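Local atomic coordinates of aminofutalosine deaminase (PDB entry 7LKK), a protein that catalyses the hydrolytic deamination of aminofutalosine in the menaquinone pathway of Helicobacter pylori, using a metal ion held in a TIM-barrel amidohydrolase fold. Residues Phe25-Cys31 with Leu361-His367; Val40-Lys44 with Phe416-Lys420; Pro73-Asn77 with Ser128-Ser132; Val143-Lys147 with Leu182-Leu187. One frame throughout, in Å; residues are numbered along the deposited sequence.

Contact 1: Phe25-Cys31 with Leu361-His367; sequences FLCNEKC and LLGATRH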
loop_
_atom_site.group_PDB
_atom_site.type_symbol
_atom_site.label_atom_id
_atom_site.label_comp_id
_atom_site.label_asym_id
_atom_site.label_seq_id
_atom_site.Cartn_x
_atom_site.Cartn_y
_atom_site.Cartn_z
ATOM N N PHE A 25 -4.140 -11.773 -20.276
ATOM C CA PHE A 25 -5.348 -11.396 -19.549
ATOM C C PHE A 25 -6.307 -10.756 -20.545
ATOM O O PHE A 25 -6.041 -9.661 -21.054
ATOM C CB PHE A 25 -5.031 -10.431 -18.405
ATOM C CG PHE A 25 -4.139 -11.008 -17.338
ATOM C CD1 PHE A 25 -3.891 -12.371 -17.269
ATOM C CD2 PHE A 25 -3.557 -10.179 -16.391
ATOM C CE1 PHE A 25 -3.072 -12.889 -16.285
ATOM C CE2 PHE A 25 -2.740 -10.692 -15.406
ATOM C CZ PHE A 25 -2.497 -12.048 -15.351
ATOM N N LEU A 26 -7.420 -11.438 -20.829
ATOM C CA LEU A 26 -8.388 -10.895 -21.776
ATOM C C LEU A 26 -9.146 -9.711 -21.193
ATOM O O LEU A 26 -9.550 -8.809 -21.937
ATOM C CB LEU A 26 -9.375 -11.978 -22.207
ATOM C CG LEU A 26 -8.853 -13.108 -23.091
ATOM C CD1 LEU A 26 -10.021 -13.845 -23.721
ATOM C CD2 LEU A 26 -7.916 -12.570 -24.160
ATOM N N CYS A 27 -9.344 -9.703 -19.875
ATOM C CA CYS A 27 -10.108 -8.662 -19.187
ATOM C C CYS A 27 -11.523 -8.540 -19.746
ATOM O O CYS A 27 -12.068 -7.442 -19.879
ATOM C CB CYS A 27 -9.380 -7.319 -19.230
ATOM S SG CYS A 27 -7.842 -7.328 -18.289
ATOM N N ASN A 28 -12.116 -9.675 -20.100
ATOM C CA ASN A 28 -13.562 -9.707 -20.195
ATOM C C ASN A 28 -14.140 -9.826 -18.789
ATOM O O ASN A 28 -13.411 -10.009 -17.809
ATOM C CB ASN A 28 -14.028 -10.853 -21.099
ATOM C CG ASN A 28 -13.347 -12.179 -20.782
ATOM O OD1 ASN A 28 -12.670 -12.322 -19.765
ATOM N ND2 ASN A 28 -13.528 -13.157 -21.662
ATOM N N GLU A 29 -15.465 -9.714 -18.681
ATOM C CA GLU A 29 -16.076 -9.778 -17.358
ATOM C C GLU A 29 -15.811 -11.116 -16.683
ATOM O O GLU A 29 -15.809 -11.189 -15.450
ATOM C CB GLU A 29 -17.581 -9.514 -17.448
ATOM C CG GLU A 29 -17.956 -8.081 -17.831
ATOM C CD GLU A 29 -17.366 -7.021 -16.907
ATOM O OE1 GLU A 29 -17.185 -7.294 -15.702
ATOM O OE2 GLU A 29 -17.084 -5.904 -17.391
ATOM N N LYS A 30 -15.574 -12.173 -17.467
ATOM C CA LYS A 30 -15.133 -13.447 -16.916
ATOM C C LYS A 30 -13.706 -13.380 -16.382
ATOM O O LYS A 30 -13.315 -14.241 -15.585
ATOM C CB LYS A 30 -15.236 -14.536 -17.984
ATOM C CG LYS A 30 -16.636 -15.081 -18.172
ATOM C CD LYS A 30 -16.708 -16.031 -19.356
ATOM C CE LYS A 30 -15.653 -17.122 -19.269
ATOM N NZ LYS A 30 -15.729 -18.055 -20.431
ATOM N N CYS A 31 -12.925 -12.383 -16.810
ATOM C CA CYS A 31 -11.519 -12.239 -16.426
ATOM C C CYS A 31 -10.712 -13.465 -16.852
ATOM O O CYS A 31 -9.980 -14.065 -16.064
ATOM C CB CYS A 31 -11.386 -11.971 -14.925
ATOM S SG CYS A 31 -10.047 -10.852 -14.502
ATOM N N LEU A 361 -8.329 -5.811 -11.295
ATOM C CA LEU A 361 -7.890 -5.835 -12.687
ATOM C C LEU A 361 -8.971 -5.300 -13.618
ATOM O O LEU A 361 -8.696 -4.463 -14.486
ATOM C CB LEU A 361 -7.487 -7.256 -13.088
ATOM C CG LEU A 361 -7.057 -7.455 -14.544
ATOM C CD1 LEU A 361 -5.903 -6.530 -14.898
ATOM C CD2 LEU A 361 -6.678 -8.910 -14.806
ATOM N N LEU A 362 -10.208 -5.785 -13.466
ATOM C CA LEU A 362 -11.302 -5.269 -14.282
ATOM C C LEU A 362 -11.577 -3.802 -13.976
ATOM O O LEU A 362 -11.981 -3.046 -14.868
ATOM C CB LEU A 362 -12.566 -6.104 -14.066
ATOM C CG LEU A 362 -12.491 -7.566 -14.518
ATOM C CD1 LEU A 362 -13.837 -8.258 -14.357
ATOM C CD2 LEU A 362 -12.001 -7.657 -15.952
ATOM N N GLY A 363 -11.373 -3.386 -12.724
ATOM C CA GLY A 363 -11.505 -1.984 -12.372
ATOM C C GLY A 363 -10.496 -1.086 -13.053
ATOM O O GLY A 363 -10.737 0.118 -13.188
ATOM N N ALA A 364 -9.362 -1.642 -13.478
ATOM C CA ALA A 364 -8.323 -0.878 -14.150
ATOM C C ALA A 364 -8.356 -1.026 -15.663
ATOM O O ALA A 364 -7.568 -0.367 -16.349
ATOM C CB ALA A 364 -6.941 -1.295 -13.635
ATOM N N THR A 365 -9.228 -1.879 -16.199
ATOM C CA THR A 365 -9.261 -2.110 -17.637
ATOM C C THR A 365 -10.669 -1.929 -18.195
ATOM O O THR A 365 -11.060 -0.811 -18.546
ATOM C CB THR A 365 -8.725 -3.506 -17.974
ATOM O OG1 THR A 365 -9.480 -4.504 -17.274
ATOM C CG2 THR A 365 -7.253 -3.622 -17.583
ATOM N N ARG A 366 -11.438 -3.021 -18.264
ATOM C CA ARG A 366 -12.711 -2.998 -18.982
ATOM C C ARG A 366 -13.689 -1.991 -18.385
ATOM O O ARG A 366 -14.371 -1.267 -19.122
ATOM C CB ARG A 366 -13.331 -4.395 -18.986
ATOM C CG ARG A 366 -14.550 -4.530 -19.879
ATOM C CD ARG A 366 -15.022 -5.974 -19.961
ATOM N NE ARG A 366 -15.931 -6.177 -21.087
ATOM C CZ ARG A 366 -17.241 -5.955 -21.039
ATOM N NH1 ARG A 366 -17.803 -5.523 -19.919
ATOM N NH2 ARG A 366 -17.987 -6.164 -22.114
ATOM N N HIS A 367 -13.772 -1.925 -17.054
ATOM C CA HIS A 367 -14.755 -1.048 -16.423
ATOM C C HIS A 367 -14.434 0.418 -16.680
ATOM O O HIS A 367 -15.335 1.213 -16.971
ATOM C CB HIS A 367 -14.828 -1.335 -14.922
ATOM C CG HIS A 367 -15.390 -2.684 -14.594
ATOM N ND1 HIS A 367 -15.638 -3.094 -13.301
ATOM C CD2 HIS A 367 -15.745 -3.720 -15.391
ATOM C CE1 HIS A 367 -16.124 -4.323 -13.316
ATOM N NE2 HIS A 367 -16.200 -4.725 -14.573
#

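Contact 2: Val40-Lys44 with Phe416-Lys420; sequences VFDEK and FLGGK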
loop_
_atom_site.group_PDB
_atom_site.type_symbol
_atom_site.label_atom_id
_atom_site.label_comp_id
_atom_site.label_asym_id
_atom_site.label_seq_id
_atom_site.Cartn_x
_atom_site.Cartn_y
_atom_site.Cartn_z
ATOM N N VAL A 40 -3.053 -10.716 -33.004
ATOM C CA VAL A 40 -2.762 -10.033 -34.259
ATOM C C VAL A 40 -3.451 -8.680 -34.218
ATOM O O VAL A 40 -4.637 -8.591 -33.874
ATOM C CB VAL A 40 -3.235 -10.850 -35.474
ATOM C CG1 VAL A 40 -2.874 -10.132 -36.767
ATOM C CG2 VAL A 40 -2.629 -12.237 -35.451
ATOM N N PHE A 41 -2.720 -7.624 -34.564
ATOM C CA PHE A 41 -3.286 -6.289 -34.472
ATOM C C PHE A 41 -2.610 -5.356 -35.463
ATOM O O PHE A 41 -1.415 -5.481 -35.745
ATOM C CB PHE A 41 -3.155 -5.721 -33.050
ATOM C CG PHE A 41 -1.731 -5.526 -32.595
ATOM C CD1 PHE A 41 -0.995 -6.589 -32.095
ATOM C CD2 PHE A 41 -1.134 -4.277 -32.653
ATOM C CE1 PHE A 41 0.311 -6.410 -31.673
ATOM C CE2 PHE A 41 0.172 -4.091 -32.231
ATOM C CZ PHE A 41 0.893 -5.159 -31.738
ATOM N N ASP A 42 -3.401 -4.426 -35.998
ATOM C CA ASP A 42 -2.863 -3.243 -36.654
ATOM C C ASP A 42 -3.144 -2.062 -35.733
ATOM O O ASP A 42 -2.551 -1.967 -34.655
ATOM C CB ASP A 42 -3.480 -3.041 -38.043
ATOM C CG ASP A 42 -4.948 -3.429 -38.097
ATOM O OD1 ASP A 42 -5.694 -3.087 -37.157
ATOM O OD2 ASP A 42 -5.357 -4.075 -39.085
ATOM N N GLU A 43 -4.073 -1.185 -36.116
ATOM C CA GLU A 43 -4.571 -0.192 -35.173
ATOM C C GLU A 43 -5.626 -0.774 -34.242
ATOM O O GLU A 43 -5.814 -0.259 -33.134
ATOM C CB GLU A 43 -5.144 1.017 -35.917
ATOM C CG GLU A 43 -4.087 1.911 -36.549
ATOM C CD GLU A 43 -3.850 1.592 -38.012
ATOM O OE1 GLU A 43 -4.405 0.583 -38.497
ATOM O OE2 GLU A 43 -3.105 2.343 -38.674
ATOM N N LYS A 44 -6.306 -1.835 -34.666
ATOM C CA LYS A 44 -7.282 -2.536 -33.849
ATOM C C LYS A 44 -6.817 -3.969 -33.642
ATOM O O LYS A 44 -5.942 -4.469 -34.356
ATOM C CB LYS A 44 -8.672 -2.530 -34.502
ATOM C CG LYS A 44 -9.178 -1.154 -34.916
ATOM C CD LYS A 44 -9.499 -0.296 -33.705
ATOM C CE LYS A 44 -10.433 0.849 -34.075
ATOM N NZ LYS A 44 -9.686 2.049 -34.538
ATOM N N PHE A 416 1.869 -0.572 -26.381
ATOM C CA PHE A 416 1.355 -0.248 -27.704
ATOM C C PHE A 416 0.052 0.518 -27.539
ATOM O O PHE A 416 -0.835 0.080 -26.800
ATOM C CB PHE A 416 1.119 -1.508 -28.540
ATOM C CG PHE A 416 2.362 -2.313 -28.800
ATOM C CD1 PHE A 416 2.773 -3.284 -27.902
ATOM C CD2 PHE A 416 3.108 -2.111 -29.948
ATOM C CE1 PHE A 416 3.913 -4.030 -28.139
ATOM C CE2 PHE A 416 4.248 -2.853 -30.192
ATOM C CZ PHE A 416 4.651 -3.814 -29.285
ATOM N N LEU A 417 -0.055 1.658 -28.216
ATOM C CA LEU A 417 -1.258 2.481 -28.183
ATOM C C LEU A 417 -1.702 2.729 -29.614
ATOM O O LEU A 417 -0.945 3.292 -30.412
ATOM C CB LEU A 417 -1.009 3.802 -27.450
ATOM C CG LEU A 417 -0.737 3.666 -25.950
ATOM C CD1 LEU A 417 -0.571 5.029 -25.294
ATOM C CD2 LEU A 417 -1.841 2.868 -25.272
ATOM N N GLY A 418 -2.924 2.315 -29.934
ATOM C CA GLY A 418 -3.367 2.334 -31.317
ATOM C C GLY A 418 -2.470 1.546 -32.243
ATOM O O GLY A 418 -2.332 1.904 -33.417
ATOM N N GLY A 419 -1.843 0.480 -31.742
ATOM C CA GLY A 419 -0.959 -0.340 -32.539
ATOM C C GLY A 419 0.454 0.174 -32.690
ATOM O O GLY A 419 1.300 -0.548 -33.233
ATOM N N LYS A 420 0.744 1.391 -32.241
ATOM C CA LYS A 420 2.079 1.962 -32.332
ATOM C C LYS A 420 2.829 1.742 -31.025
ATOM O O LYS A 420 2.272 1.935 -29.939
ATOM C CB LYS A 420 2.013 3.457 -32.652
ATOM C CG LYS A 420 1.159 3.790 -33.864
ATOM C CD LYS A 420 1.207 5.275 -34.189
ATOM C CE LYS A 420 0.336 5.605 -35.391
ATOM N NZ LYS A 420 0.474 7.029 -35.807
#

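Contact 3: Pro73-Asn77 with Ser128-Ser132; sequences PAFIN and SGVGS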
loop_
_atom_site.group_PDB
_atom_site.type_symbol
_atom_site.label_atom_id
_atom_site.label_comp_id
_atom_site.label_asym_id
_atom_site.label_seq_id
_atom_site.Cartn_x
_atom_site.Cartn_y
_atom_site.Cartn_z
ATOM N N PRO A 73 -4.644 -5.672 -21.691
ATOM C CA PRO A 73 -4.971 -4.344 -22.223
ATOM C C PRO A 73 -4.259 -3.253 -21.440
ATOM O O PRO A 73 -4.017 -3.379 -20.239
ATOM C CB PRO A 73 -6.491 -4.250 -22.047
ATOM C CG PRO A 73 -6.954 -5.646 -21.880
ATOM C CD PRO A 73 -5.843 -6.376 -21.207
ATOM N N ALA A 74 -3.923 -2.170 -22.138
ATOM C CA ALA A 74 -3.459 -0.973 -21.451
ATOM C C ALA A 74 -4.503 -0.516 -20.439
ATOM O O ALA A 74 -5.710 -0.684 -20.635
ATOM C CB ALA A 74 -3.164 0.145 -22.452
ATOM N N PHE A 75 -4.027 0.057 -19.339
ATOM C CA PHE A 75 -4.924 0.457 -18.269
ATOM C C PHE A 75 -5.698 1.714 -18.649
ATOM O O PHE A 75 -5.304 2.481 -19.533
ATOM C CB PHE A 75 -4.150 0.715 -16.979
ATOM C CG PHE A 75 -3.583 -0.524 -16.351
ATOM C CD1 PHE A 75 -4.361 -1.659 -16.198
ATOM C CD2 PHE A 75 -2.272 -0.548 -15.906
ATOM C CE1 PHE A 75 -3.840 -2.799 -15.617
ATOM C CE2 PHE A 75 -1.743 -1.683 -15.323
ATOM C CZ PHE A 75 -2.529 -2.811 -15.180
ATOM N N ILE A 76 -6.817 1.915 -17.962
ATOM C CA ILE A 76 -7.581 3.153 -18.023
ATOM C C ILE A 76 -7.602 3.741 -16.619
ATOM O O ILE A 76 -8.012 3.067 -15.665
ATOM C CB ILE A 76 -9.007 2.929 -18.548
ATOM C CG1 ILE A 76 -8.985 2.543 -20.031
ATOM C CG2 ILE A 76 -9.848 4.183 -18.344
ATOM C CD1 ILE A 76 -8.934 1.052 -20.280
ATOM N N ASN A 77 -7.143 4.983 -16.488
ATOM C CA ASN A 77 -7.159 5.714 -15.222
ATOM C C ASN A 77 -8.240 6.783 -15.357
ATOM O O ASN A 77 -7.996 7.856 -15.913
ATOM C CB ASN A 77 -5.789 6.315 -14.915
ATOM C CG ASN A 77 -5.706 6.897 -13.515
ATOM O OD1 ASN A 77 -6.635 6.761 -12.718
ATOM N ND2 ASN A 77 -4.591 7.550 -13.209
ATOM N N SER A 128 3.427 2.993 -16.052
ATOM C CA SER A 128 2.566 2.135 -15.249
ATOM C C SER A 128 1.630 1.278 -16.089
ATOM O O SER A 128 0.847 0.509 -15.523
ATOM C CB SER A 128 1.746 2.987 -14.273
ATOM O OG SER A 128 0.935 2.179 -13.439
ATOM N N GLY A 129 1.682 1.399 -17.414
ATOM C CA GLY A 129 0.797 0.665 -18.293
ATOM C C GLY A 129 -0.506 1.357 -18.622
ATOM O O GLY A 129 -1.380 0.735 -19.239
ATOM N N VAL A 130 -0.663 2.622 -18.240
ATOM C CA VAL A 130 -1.900 3.359 -18.479
ATOM C C VAL A 130 -1.887 3.911 -19.896
ATOM O O VAL A 130 -0.939 4.597 -20.298
ATOM C CB VAL A 130 -2.073 4.487 -17.447
ATOM C CG1 VAL A 130 -3.322 5.302 -17.752
ATOM C CG2 VAL A 130 -2.131 3.918 -16.039
ATOM N N GLY A 131 -2.935 3.607 -20.660
ATOM C CA GLY A 131 -3.056 4.094 -22.020
ATOM C C GLY A 131 -4.104 5.179 -22.189
ATOM O O GLY A 131 -4.066 5.942 -23.159
ATOM N N SER A 132 -5.051 5.256 -21.253
ATOM C CA SER A 132 -6.160 6.199 -21.337
ATOM C C SER A 132 -6.389 6.829 -19.972
ATOM O O SER A 132 -6.274 6.155 -18.944
ATOM C CB SER A 132 -7.450 5.512 -21.816
ATOM O OG SER A 132 -7.226 4.760 -22.998
HETATM O O HOH W 1 -1.716 -2.529 -18.732
HETATM O O HOH W 2 -5.888 2.362 -22.385
#

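Contact 4: Val143-Lys147 with Leu182-Leu187; sequences VNLLK and LEDQKL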
loop_
_atom_site.group_PDB
_atom_site.type_symbol
_atom_site.label_atom_id
_atom_site.label_comp_id
_atom_site.label_asym_id
_atom_site.label_seq_id
_atom_site.Cartn_x
_atom_site.Cartn_y
_atom_site.Cartn_z
ATOM N N VAL A 143 -3.855 20.395 -20.786
ATOM C CA VAL A 143 -4.368 19.860 -22.047
ATOM C C VAL A 143 -3.272 19.798 -23.106
ATOM O O VAL A 143 -3.171 18.819 -23.855
ATOM C CB VAL A 143 -5.572 20.693 -22.528
ATOM C CG1 VAL A 143 -6.016 20.242 -23.912
ATOM C CG2 VAL A 143 -6.720 20.579 -21.538
ATOM N N ASN A 144 -2.446 20.844 -23.197
ATOM C CA ASN A 144 -1.419 20.897 -24.236
ATOM C C ASN A 144 -0.471 19.708 -24.143
ATOM O O ASN A 144 -0.189 19.041 -25.145
ATOM C CB ASN A 144 -0.648 22.212 -24.144
ATOM C CG ASN A 144 -1.413 23.378 -24.741
ATOM O OD1 ASN A 144 -2.395 23.186 -25.461
ATOM N ND2 ASN A 144 -0.972 24.594 -24.442
ATOM N N LEU A 145 0.039 19.431 -22.941
ATOM C CA LEU A 145 0.952 18.306 -22.770
ATOM C C LEU A 145 0.255 16.981 -23.052
ATOM O O LEU A 145 0.849 16.071 -23.641
ATOM C CB LEU A 145 1.538 18.324 -21.359
ATOM C CG LEU A 145 2.513 19.470 -21.084
ATOM C CD1 LEU A 145 2.930 19.492 -19.623
ATOM C CD2 LEU A 145 3.730 19.358 -21.990
ATOM N N LEU A 146 -1.007 16.855 -22.638
ATOM C CA LEU A 146 -1.778 15.649 -22.929
ATOM C C LEU A 146 -1.892 15.406 -24.431
ATOM O O LEU A 146 -1.736 14.272 -24.899
ATOM C CB LEU A 146 -3.169 15.749 -22.300
ATOM C CG LEU A 146 -3.299 15.415 -20.815
ATOM C CD1 LEU A 146 -4.743 15.565 -20.361
ATOM C CD2 LEU A 146 -2.789 14.010 -20.532
ATOM N N LYS A 147 -2.187 16.459 -25.202
ATOM C CA LYS A 147 -2.388 16.285 -26.639
ATOM C C LYS A 147 -1.142 15.754 -27.343
ATOM O O LYS A 147 -1.245 14.864 -28.196
ATOM C CB LYS A 147 -2.831 17.608 -27.266
ATOM C CG LYS A 147 -4.281 17.968 -26.987
ATOM C CD LYS A 147 -4.827 18.931 -28.032
ATOM C CE LYS A 147 -4.722 18.340 -29.428
ATOM N NZ LYS A 147 -5.556 19.079 -30.415
ATOM N N LEU A 182 -10.218 21.594 -29.527
ATOM C CA LEU A 182 -8.991 20.815 -29.478
ATOM C C LEU A 182 -9.236 19.319 -29.612
ATOM O O LEU A 182 -8.275 18.543 -29.594
ATOM C CB LEU A 182 -8.237 21.101 -28.174
ATOM C CG LEU A 182 -7.757 22.543 -27.983
ATOM C CD1 LEU A 182 -7.267 22.768 -26.559
ATOM C CD2 LEU A 182 -6.672 22.889 -28.995
ATOM N N GLU A 183 -10.492 18.898 -29.742
ATOM C CA GLU A 183 -10.801 17.479 -29.856
ATOM C C GLU A 183 -10.170 16.884 -31.110
ATOM O O GLU A 183 -10.121 17.521 -32.165
ATOM C CB GLU A 183 -12.316 17.267 -29.888
ATOM C CG GLU A 183 -12.968 17.164 -28.520
ATOM C CD GLU A 183 -14.441 16.811 -28.607
ATOM O OE1 GLU A 183 -15.112 17.292 -29.544
ATOM O OE2 GLU A 183 -14.929 16.052 -27.741
ATOM N N ASP A 184 -9.690 15.653 -30.985
ATOM C CA ASP A 184 -9.205 14.884 -32.125
ATOM C C ASP A 184 -9.426 13.406 -31.815
ATOM O O ASP A 184 -10.241 13.057 -30.957
ATOM C CB ASP A 184 -7.736 15.234 -32.435
ATOM C CG ASP A 184 -6.812 15.066 -31.233
ATOM O OD1 ASP A 184 -7.112 14.254 -30.331
ATOM O OD2 ASP A 184 -5.768 15.751 -31.194
ATOM N N GLN A 185 -8.698 12.536 -32.515
ATOM C CA GLN A 185 -8.854 11.102 -32.297
ATOM C C GLN A 185 -8.328 10.658 -30.938
ATOM O O GLN A 185 -8.666 9.558 -30.488
ATOM C CB GLN A 185 -8.146 10.326 -33.407
ATOM C CG GLN A 185 -8.863 10.382 -34.742
ATOM C CD GLN A 185 -7.950 10.057 -35.904
ATOM O OE1 GLN A 185 -7.228 9.060 -35.879
ATOM N NE2 GLN A 185 -7.976 10.896 -36.933
ATOM N N LYS A 186 -7.507 11.481 -30.281
ATOM C CA LYS A 186 -6.949 11.157 -28.976
ATOM C C LYS A 186 -7.513 11.999 -27.840
ATOM O O LYS A 186 -7.214 11.710 -26.675
ATOM C CB LYS A 186 -5.420 11.306 -28.995
ATOM C CG LYS A 186 -4.704 10.269 -29.844
ATOM C CD LYS A 186 -3.344 9.929 -29.259
ATOM C CE LYS A 186 -2.369 11.083 -29.428
ATOM N NZ LYS A 186 -1.842 11.158 -30.817
ATOM N N LEU A 187 -8.305 13.027 -28.136
ATOM C CA LEU A 187 -8.826 13.927 -27.113
ATOM C C LEU A 187 -10.336 14.025 -27.252
ATOM O O LEU A 187 -10.840 14.458 -28.295
ATOM C CB LEU A 187 -8.192 15.317 -27.219
ATOM C CG LEU A 187 -8.644 16.299 -26.136
ATOM C CD1 LEU A 187 -8.481 15.669 -24.767
ATOM C CD2 LEU A 187 -7.881 17.612 -26.219
#

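Contact 1: Phe25-Cys31 with Leu361-His367
Cys27 lies over Leu361 and Leu362 of helix 353-364, its SG 3.8 Å from CG of Leu361 and its CB 4.2 Å from CD2 of Leu362. The contact joins the loop between strands 23-25 and 33-34 to two consecutive helices of the TIM-barrel amidohydrolase fold. Leu361 also meets Phe25 (CD2 to CD2, 3.7 Å) and Cys31, whose SG is 3.9 Å from Leu361 CD2 and 4.0 Å from Leu362 CD2. Both leucines thus sit in a small apolar patch, which Ile402 of helix 401-408 extends. A type I beta turn from Asn28 to Cys31, closed by Cys31 N to Asn28 O at 2.6 Å, brings the second cysteine back to this patch and leaves Glu29 at its outer edge. There the carboxylate bridges two neighbours at the start of helix 366-371. Its OE2 forms a salt bridge with NH1 of Arg366 at 2.7 Å, while NE of the same arginine is held by Glu378. The backbone carbonyl of Cys27, packed 3.3 Å from Arg366 CD, has no polar partner in the model. His367, anchored through ND1 to the carbonyl of Val323, donates from NE2 to Glu29 OE1 at 3.0 Å, with a nearly straight N-H...O angle of 173°.

Contact 2: Val40-Lys44 with Phe416-Lys420
Phe41 takes the p rotamer (chi1 64°) and Phe416 the m rotamer (chi1 -62°), and these settings bring the two rings together in a T-shaped (edge-to-face) stack. The edge of Phe41 is directed at the face of Phe416, with CZ of Phe41 4.2 Å from CD2 of Phe416, centroids 5.5 Å apart and planes inclined at 66°. Asp42, also p, turns its carboxylate forward onto its own backbone: OD1 accepts from Lys44 N at 2.9 Å in an Asx turn just after strand 37-41. Across the interface, a type I' turn from Leu417 to Lys420 places two glycines at its corner. A CB on Gly419 would clash with the carbonyl of Asp42, so the bare CA approaches Asp42 O to 3.1 Å in a CA-H...O contact. Glu43 CA makes a second, 3.5 Å from Gly418 O. Aromatic packing and weak CA-H...O contacts, without conventional hydrogen bonds between these segments, thus join the four-stranded sheet to hairpin 414-421 of the other sheet, consistent with the small beta-sandwich domain that amidohydrolases build from both chain ends.

Contact 3: Pro73-Asn77 with Ser128-Ser132
Strands 75-77 and 130-132 are parallel neighbours at the start of the TIM barrel, linked through the intervening helices in a beta-alpha-beta crossover. Four backbone hydrogen bonds join them. Phe75 N donates to Gly129 O at 2.7 Å, Asn77 N donates to Ser132 O at 2.9 Å, and Phe75 O accepts from both Gly131 N at 2.9 Å and Ser132 N at 3.3 Å. This shared acceptor marks a beta bulge: Phe75 pairs with Val130, but Ile76 with Ser132. Apolar contacts lie on the face bearing Phe75 and Val130, where Phe75 CB is 3.9 Å from Val130 CG2 and Leu338 of helix 338-348 packs on both. Two glycines make the close approach possible. Gly129, the positive-phi residue of a Schellman motif ending helix 115-127, would crowd the Phe75 ring with a CB, and one on Gly131 would clash with Ala74 CB. The polar side chains also have partners outside the two segments: Asn77, two residues before the iron ligand His79, bonds Gln125 and Thr327, while Ser132 OG bonds Asn376 and Asn152. Water 2 bridges the two strands, donating to Phe75 O at 2.9 Å and hydrogen-bonded to Ser132 OG at 2.8 Å.

Contact 4: Val143-Lys147 with Leu182-Leu187
Val143 opens the short helix 143-147 with its CB directed at the 182-187 loop, and its CG1 lies 3.9 Å from Leu182 CD1 and 4.0 Å from Leu187 CD2. Leu145 packs instead on helix 115-127, and Leu146 on Val155 of strand 152-159. One turn on from Val143, after the backbone bond from Lys147 N to Val143 O at 2.9 Å, Lys147 returns to the 182-187 loop. The aliphatic part of Lys147 covers Leu187, CG to CD2 at 3.7 Å, before its amine reaches two oxygens of the loop. NZ donates to Leu182 O at 2.9 Å and forms a salt bridge with Asp184 OD2 at 3.4 Å. The other carboxylate oxygen of Asp184, OD1, accepts from Lys186 N at 2.8 Å in an Asx turn, so one side chain both shapes the loop and binds the lysine. Here a helix following one barrel strand packs against the helix-to-strand loop that leads into strand 187-193: packing between successive beta/alpha repeats, as in a TIM barrel.

Contact 3 touches both contact 1 and contact 2. It meets contact 1 through the backbone, Ala364 O lying 2.9 Å from Ile76 N in a probable hydrogen bond, and contact 2 where Leu417 CD2 packs 3.7 Å from Gly131 CA. Contacts 1 and 2 do not meet, their nearest atoms being about 10 Å apart, yet both tie the N-terminal part of the chain to its C-terminal part. Contact 4 has its nearest atoms about 7 Å from contacts 2 and 3, without touching. The Asn77 side chain of contact 3 is about 5 Å from that of the iron ligand His79, about 10 Å from the iron and about 11 Å from the bound methylthio-coformycin; the Val143 side chain of contact 4 is about 14 Å from the inhibitor.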